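Local coordinates for protein restriction endonuclease AspBHI (Azoarcus sp., PDB 4OC8) that recognises and cleaves DNA that carries a base modification, as a tetrameric, modification-dependent restriction endonuclease, at residues V298-A304 and R328-V334; V313-V318 and Q342-V347. All blocks are in the same frame, centred on the assembly; numbering follows the deposited sequence.

Interaction 1: residues V298-A304 and R328-V334; sequences VDFALEA and REFGVLV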
loop_
_atom_site.group_PDB
_atom_site.type_symbol
_atom_site.label_atom_id
_atom_site.label_comp_id
_atom_site.label_asym_id
_atom_site.label_seq_id
_atom_site.Cartn_x
_atom_site.Cartn_y
_atom_site.Cartn_z
ATOM N N VAL A 298 7.023 -3.860 -5.007
ATOM C CA VAL A 298 6.719 -5.256 -4.753
ATOM C C VAL A 298 5.915 -5.757 -5.939
ATOM O O VAL A 298 5.122 -5.012 -6.510
ATOM C CB VAL A 298 5.906 -5.425 -3.454
ATOM C CG1 VAL A 298 6.757 -5.057 -2.250
ATOM C CG2 VAL A 298 4.639 -4.580 -3.493
ATOM N N ASP A 299 6.133 -7.002 -6.337
ATOM C CA ASP A 299 5.392 -7.542 -7.466
ATOM C C ASP A 299 4.244 -8.425 -7.001
ATOM O O ASP A 299 4.326 -9.061 -5.950
ATOM C CB ASP A 299 6.312 -8.295 -8.434
ATOM C CG ASP A 299 7.266 -9.249 -7.726
ATOM O OD1 ASP A 299 7.036 -9.566 -6.539
ATOM O OD2 ASP A 299 8.248 -9.689 -8.364
ATOM N N PHE A 300 3.163 -8.449 -7.773
ATOM C CA PHE A 300 2.063 -9.359 -7.470
ATOM C C PHE A 300 1.569 -10.091 -8.704
ATOM O O PHE A 300 1.729 -9.614 -9.819
ATOM C CB PHE A 300 0.901 -8.633 -6.787
ATOM C CG PHE A 300 0.273 -7.560 -7.627
ATOM C CD1 PHE A 300 0.808 -6.280 -7.657
ATOM C CD2 PHE A 300 -0.859 -7.823 -8.375
ATOM C CE1 PHE A 300 0.230 -5.285 -8.426
ATOM C CE2 PHE A 300 -1.442 -6.832 -9.148
ATOM C CZ PHE A 300 -0.897 -5.561 -9.171
ATOM N N ALA A 301 0.970 -11.258 -8.500
ATOM C CA ALA A 301 0.390 -12.006 -9.609
ATOM C C ALA A 301 -1.112 -11.779 -9.655
ATOM O O ALA A 301 -1.777 -11.804 -8.628
ATOM C CB ALA A 301 0.703 -13.487 -9.479
ATOM N N LEU A 302 -1.643 -11.557 -10.851
ATOM C CA LEU A 302 -3.069 -11.330 -11.032
ATOM C C LEU A 302 -3.751 -12.580 -11.590
ATOM O O LEU A 302 -3.198 -13.271 -12.447
ATOM C CB LEU A 302 -3.296 -10.142 -11.965
ATOM C CG LEU A 302 -4.741 -9.727 -12.242
ATOM C CD1 LEU A 302 -5.448 -9.359 -10.954
ATOM C CD2 LEU A 302 -4.790 -8.569 -13.225
ATOM N N GLU A 303 -4.943 -12.875 -11.087
ATOM C CA GLU A 303 -5.737 -13.989 -11.589
ATOM C C GLU A 303 -7.174 -13.521 -11.700
ATOM O O GLU A 303 -7.747 -13.036 -10.728
ATOM C CB GLU A 303 -5.647 -15.196 -10.653
ATOM C CG GLU A 303 -6.480 -16.394 -11.096
ATOM C CD GLU A 303 -5.843 -17.187 -12.234
ATOM O OE1 GLU A 303 -4.604 -17.356 -12.231
ATOM O OE2 GLU A 303 -6.585 -17.646 -13.129
ATOM N N ALA A 304 -7.753 -13.647 -12.886
ATOM C CA ALA A 304 -9.102 -13.145 -13.113
ATOM C C ALA A 304 -10.028 -14.245 -13.603
ATOM O O ALA A 304 -9.810 -14.832 -14.661
ATOM C CB ALA A 304 -9.078 -11.996 -14.091
ATOM N N ARG A 328 6.860 -14.028 -6.030
ATOM C CA ARG A 328 6.293 -12.692 -5.893
ATOM C C ARG A 328 5.729 -12.480 -4.494
ATOM O O ARG A 328 5.468 -13.439 -3.768
ATOM C CB ARG A 328 5.229 -12.458 -6.963
ATOM C CG ARG A 328 5.693 -12.881 -8.347
ATOM C CD ARG A 328 5.165 -11.976 -9.437
ATOM N NE ARG A 328 6.151 -11.807 -10.500
ATOM C CZ ARG A 328 6.310 -12.656 -11.510
ATOM N NH1 ARG A 328 5.542 -13.737 -11.593
ATOM N NH2 ARG A 328 7.232 -12.423 -12.434
ATOM N N GLU A 329 5.555 -11.219 -4.116
ATOM C CA GLU A 329 5.154 -10.877 -2.756
ATOM C C GLU A 329 3.729 -11.308 -2.451
ATOM O O GLU A 329 3.455 -11.853 -1.381
ATOM C CB GLU A 329 5.311 -9.375 -2.508
ATOM C CG GLU A 329 6.634 -8.804 -2.999
ATOM C CD GLU A 329 7.844 -9.468 -2.369
ATOM O OE1 GLU A 329 7.740 -9.943 -1.216
ATOM O OE2 GLU A 329 8.901 -9.512 -3.034
ATOM N N PHE A 330 2.821 -11.064 -3.389
ATOM C CA PHE A 330 1.430 -11.457 -3.193
ATOM C C PHE A 330 0.652 -11.699 -4.494
ATOM O O PHE A 330 1.199 -11.597 -5.594
ATOM C CB PHE A 330 0.706 -10.437 -2.310
ATOM C CG PHE A 330 0.554 -9.080 -2.937
ATOM C CD1 PHE A 330 1.623 -8.193 -2.980
ATOM C CD2 PHE A 330 -0.665 -8.684 -3.466
ATOM C CE1 PHE A 330 1.481 -6.941 -3.550
ATOM C CE2 PHE A 330 -0.815 -7.436 -4.034
ATOM C CZ PHE A 330 0.259 -6.560 -4.075
ATOM N N GLY A 331 -0.626 -12.035 -4.351
ATOM C CA GLY A 331 -1.491 -12.252 -5.493
ATOM C C GLY A 331 -2.864 -11.630 -5.313
ATOM O O GLY A 331 -3.371 -11.546 -4.196
ATOM N N VAL A 332 -3.461 -11.179 -6.413
ATOM C CA VAL A 332 -4.827 -10.667 -6.406
ATOM C C VAL A 332 -5.704 -11.567 -7.267
ATOM O O VAL A 332 -5.336 -11.915 -8.387
ATOM C CB VAL A 332 -4.918 -9.227 -6.969
ATOM C CG1 VAL A 332 -6.306 -8.652 -6.731
ATOM C CG2 VAL A 332 -3.868 -8.332 -6.355
ATOM N N LEU A 333 -6.859 -11.946 -6.736
ATOM C CA LEU A 333 -7.813 -12.754 -7.478
ATOM C C LEU A 333 -9.105 -11.989 -7.636
ATOM O O LEU A 333 -9.833 -11.791 -6.667
ATOM C CB LEU A 333 -8.085 -14.077 -6.764
ATOM C CG LEU A 333 -9.150 -14.959 -7.420
ATOM C CD1 LEU A 333 -8.592 -16.336 -7.712
ATOM C CD2 LEU A 333 -10.389 -15.064 -6.547
ATOM N N VAL A 334 -9.387 -11.556 -8.858
ATOM C CA VAL A 334 -10.632 -10.861 -9.151
ATOM C C VAL A 334 -11.630 -11.833 -9.773
ATOM O O VAL A 334 -11.286 -12.589 -10.674
ATOM C CB VAL A 334 -10.394 -9.673 -10.099
ATOM C CG1 VAL A 334 -11.706 -8.979 -10.431
ATOM C CG2 VAL A 334 -9.406 -8.699 -9.478
#
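A parallel pairing of two adjacent strands, 298-304 and 330-334, forms this buried contact in the five-stranded mixed sheet of the endonuclease domain. The evidence is a ladder of four good backbone hydrogen bonds, each 2.9 Å: Ala301 N to Phe330 O, Val332 N to Ala301 O, Glu303 N to Val332 O and Val334 N to Glu303 O. Axes approach to 4.4 Å at 30°, a twisted pair. Ahead of the ladder, Glu329 N donates to Asp299 OD1 (3.3 Å), and Asp299 OD2 forms a long salt bridge with Arg328 NE (3.7 Å).

The strands belong to a beta-alpha-beta crossover through helix 315-324, and Glu-Ala followed by lysine in the first strand matches the (D/E)XK signature of PD-(D/E)XK nucleases; Glu303 is therefore probably an active-site residue. Here its OE1 is salt-bridged to Arg320 and Arg324.

One sheet face carries Phe300, Leu302, Ala304, Phe330, Val332 and Val334. Phe300 CB lies 3.4 Å from the Phe330 ring centroid, 11° off the normal, a CH-pi contact, whereas the two rings barely overlap (centroids 5.1 Å apart). Helix 251-263 packs on Phe300, Leu302 and Ala304; Leu321 of the crossover helix meets Ala301, Glu303 and Leu333 on the other face.

Interaction 2: residues V313-V318 and Q342-V347; sequences VGVKEV and QAYQEV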
loop_
_atom_site.group_PDB
_atom_site.type_symbol
_atom_site.label_atom_id
_atom_site.label_comp_id
_atom_site.label_asym_id
_atom_site.label_seq_id
_atom_site.Cartn_x
_atom_site.Cartn_y
_atom_site.Cartn_z
ATOM N N VAL A 313 -15.486 -20.148 -7.208
ATOM C CA VAL A 313 -14.054 -20.288 -7.421
ATOM C C VAL A 313 -13.520 -21.255 -6.374
ATOM O O VAL A 313 -13.696 -21.050 -5.175
ATOM C CB VAL A 313 -13.324 -18.937 -7.345
ATOM C CG1 VAL A 313 -11.825 -19.147 -7.228
ATOM C CG2 VAL A 313 -13.654 -18.098 -8.573
ATOM N N GLY A 314 -12.888 -22.327 -6.832
ATOM C CA GLY A 314 -12.487 -23.386 -5.931
ATOM C C GLY A 314 -10.993 -23.544 -5.734
ATOM O O GLY A 314 -10.200 -22.693 -6.132
ATOM N N VAL A 315 -10.626 -24.661 -5.119
ATOM C CA VAL A 315 -9.244 -24.976 -4.790
ATOM C C VAL A 315 -8.314 -24.940 -6.008
ATOM O O VAL A 315 -7.167 -24.517 -5.902
ATOM C CB VAL A 315 -9.165 -26.361 -4.111
ATOM C CG1 VAL A 315 -7.725 -26.738 -3.789
ATOM C CG2 VAL A 315 -10.018 -26.369 -2.858
ATOM N N LYS A 316 -8.821 -25.372 -7.159
ATOM C CA LYS A 316 -8.022 -25.471 -8.381
ATOM C C LYS A 316 -7.579 -24.091 -8.884
ATOM O O LYS A 316 -6.367 -23.808 -9.039
ATOM C CB LYS A 316 -8.844 -26.198 -9.449
ATOM C CG LYS A 316 -8.099 -26.576 -10.719
ATOM C CD LYS A 316 -9.016 -27.368 -11.656
ATOM C CE LYS A 316 -8.311 -27.780 -12.945
ATOM N NZ LYS A 316 -7.969 -26.619 -13.814
ATOM N N GLU A 317 -8.572 -23.236 -9.122
ATOM C CA GLU A 317 -8.346 -21.878 -9.601
ATOM C C GLU A 317 -7.388 -21.127 -8.696
ATOM O O GLU A 317 -6.438 -20.500 -9.165
ATOM C CB GLU A 317 -9.664 -21.108 -9.689
ATOM C CG GLU A 317 -10.613 -21.589 -10.771
ATOM C CD GLU A 317 -11.466 -22.761 -10.331
ATOM O OE1 GLU A 317 -11.196 -23.327 -9.248
ATOM O OE2 GLU A 317 -12.412 -23.111 -11.072
ATOM N N VAL A 318 -7.644 -21.199 -7.394
ATOM C CA VAL A 318 -6.794 -20.539 -6.413
ATOM C C VAL A 318 -5.382 -21.114 -6.442
ATOM O O VAL A 318 -4.409 -20.370 -6.386
ATOM C CB VAL A 318 -7.380 -20.650 -4.998
ATOM C CG1 VAL A 318 -6.399 -20.119 -3.975
ATOM C CG2 VAL A 318 -8.693 -19.892 -4.919
ATOM N N GLN A 342 -14.164 -24.193 1.105
ATOM C CA GLN A 342 -12.884 -24.896 1.162
ATOM C C GLN A 342 -11.695 -24.023 0.746
ATOM O O GLN A 342 -10.673 -23.984 1.436
ATOM C CB GLN A 342 -12.927 -26.170 0.317
ATOM C CG GLN A 342 -11.670 -27.031 0.430
ATOM C CD GLN A 342 -11.711 -28.261 -0.466
ATOM O OE1 GLN A 342 -12.679 -28.485 -1.197
ATOM N NE2 GLN A 342 -10.650 -29.065 -0.415
ATOM N N ALA A 343 -11.834 -23.314 -0.371
ATOM C CA ALA A 343 -10.743 -22.495 -0.902
ATOM C C ALA A 343 -10.421 -21.296 -0.007
ATOM O O ALA A 343 -9.250 -21.001 0.253
ATOM C CB ALA A 343 -11.062 -22.036 -2.320
ATOM N N TYR A 344 -11.466 -20.612 0.454
ATOM C CA TYR A 344 -11.322 -19.483 1.365
ATOM C C TYR A 344 -10.615 -19.938 2.632
ATOM O O TYR A 344 -9.646 -19.319 3.077
ATOM C CB TYR A 344 -12.697 -18.920 1.724
ATOM C CG TYR A 344 -12.750 -17.412 1.848
ATOM C CD1 TYR A 344 -11.773 -16.712 2.543
ATOM C CD2 TYR A 344 -13.776 -16.688 1.255
ATOM C CE1 TYR A 344 -11.824 -15.326 2.649
ATOM C CE2 TYR A 344 -13.834 -15.309 1.352
ATOM C CZ TYR A 344 -12.860 -14.630 2.048
ATOM O OH TYR A 344 -12.927 -13.256 2.138
ATOM N N GLN A 345 -11.110 -21.034 3.200
ATOM C CA GLN A 345 -10.554 -21.610 4.416
ATOM C C GLN A 345 -9.080 -21.940 4.225
ATOM O O GLN A 345 -8.254 -21.624 5.078
ATOM C CB GLN A 345 -11.325 -22.871 4.816
ATOM C CG GLN A 345 -11.089 -23.331 6.249
ATOM C CD GLN A 345 -11.844 -22.492 7.273
ATOM O OE1 GLN A 345 -13.050 -22.267 7.143
ATOM N NE2 GLN A 345 -11.132 -22.025 8.297
ATOM N N GLU A 346 -8.755 -22.568 3.100
ATOM C CA GLU A 346 -7.374 -22.930 2.801
ATOM C C GLU A 346 -6.494 -21.686 2.743
ATOM O O GLU A 346 -5.404 -21.652 3.325
ATOM C CB GLU A 346 -7.300 -23.706 1.484
ATOM C CG GLU A 346 -5.889 -24.048 1.025
ATOM C CD GLU A 346 -5.870 -25.098 -0.075
ATOM O OE1 GLU A 346 -6.484 -26.171 0.119
ATOM O OE2 GLU A 346 -5.248 -24.850 -1.132
ATOM N N VAL A 347 -6.987 -20.658 2.061
ATOM C CA VAL A 347 -6.233 -19.418 1.890
ATOM C C VAL A 347 -5.983 -18.676 3.207
ATOM O O VAL A 347 -4.857 -18.252 3.475
ATOM C CB VAL A 347 -6.911 -18.483 0.861
ATOM C CG1 VAL A 347 -6.317 -17.085 0.922
ATOM C CG2 VAL A 347 -6.769 -19.059 -0.528
#
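Small apolar side chains bring the first turn of helix 315-324 against helix 341-349, with no hydrogen bond between the segments and 274 Å² buried. The main bump is the methyl of Ala343. It sits in a shallow hollow at the helix start, with its CB 3.7 Å from Gly314 C, 3.9 Å from Val315 N, 4.0 Å from Val313 O and 4.1 Å from Val318 CG2. So small a knob allows the backbones to come close: the CA atoms of Val315 and Ala343 are 4.8 Å apart.

Val315 projects the opposite way, into a hollow edged by Gln342, Ala343 and Glu346. Its CG2 is 3.5 Å from Gln342 CD, and its CG1 is 4.1 Å from Glu346 OE2, so the aliphatic branches meet the polar ends of two long side chains at the more open rim. One turn on, Val318 CG1 meets Val347 CG2 at 3.6 Å, closing the buried side.

Gly314, the N-cap, gives its N to Glu317 OE1 (3.1 Å), the side-chain-accepting half of a capping box, while Glu317 OE2 bonds Tyr307 OH.

Backbone hydrogen bonds from Val313 to Tyr338 and Asp340 tie the entry to helix 315-324 to the link between strand 330-335 and helix 341-349, and Val313 and Glu317 also pack on Lys305 at the end of strand 294-305.

How the interactions relate
The two contacts interleave along the chain: segment 298-304, then 313-318 at the start of helix 315-324, then 328-334, which leads into strand 330-335, then 342-347 on helix 341-349. Interaction 1 pairs the strands of the beta-alpha-beta unit, and interaction 2 pairs the start of its crossover helix with the helix that follows the second strand. Their centres lie 15 Å apart and they do not touch; the nearest atoms are about 4 Å apart, where Leu333 CD1 points to Val313 CG1 (4.3 Å). Both adjoin the probable active site: Glu303, in interaction 1, and Lys305, packed by Val313 and Glu317 of interaction 2, are the acidic and basic members of the (D/E)XK sequence.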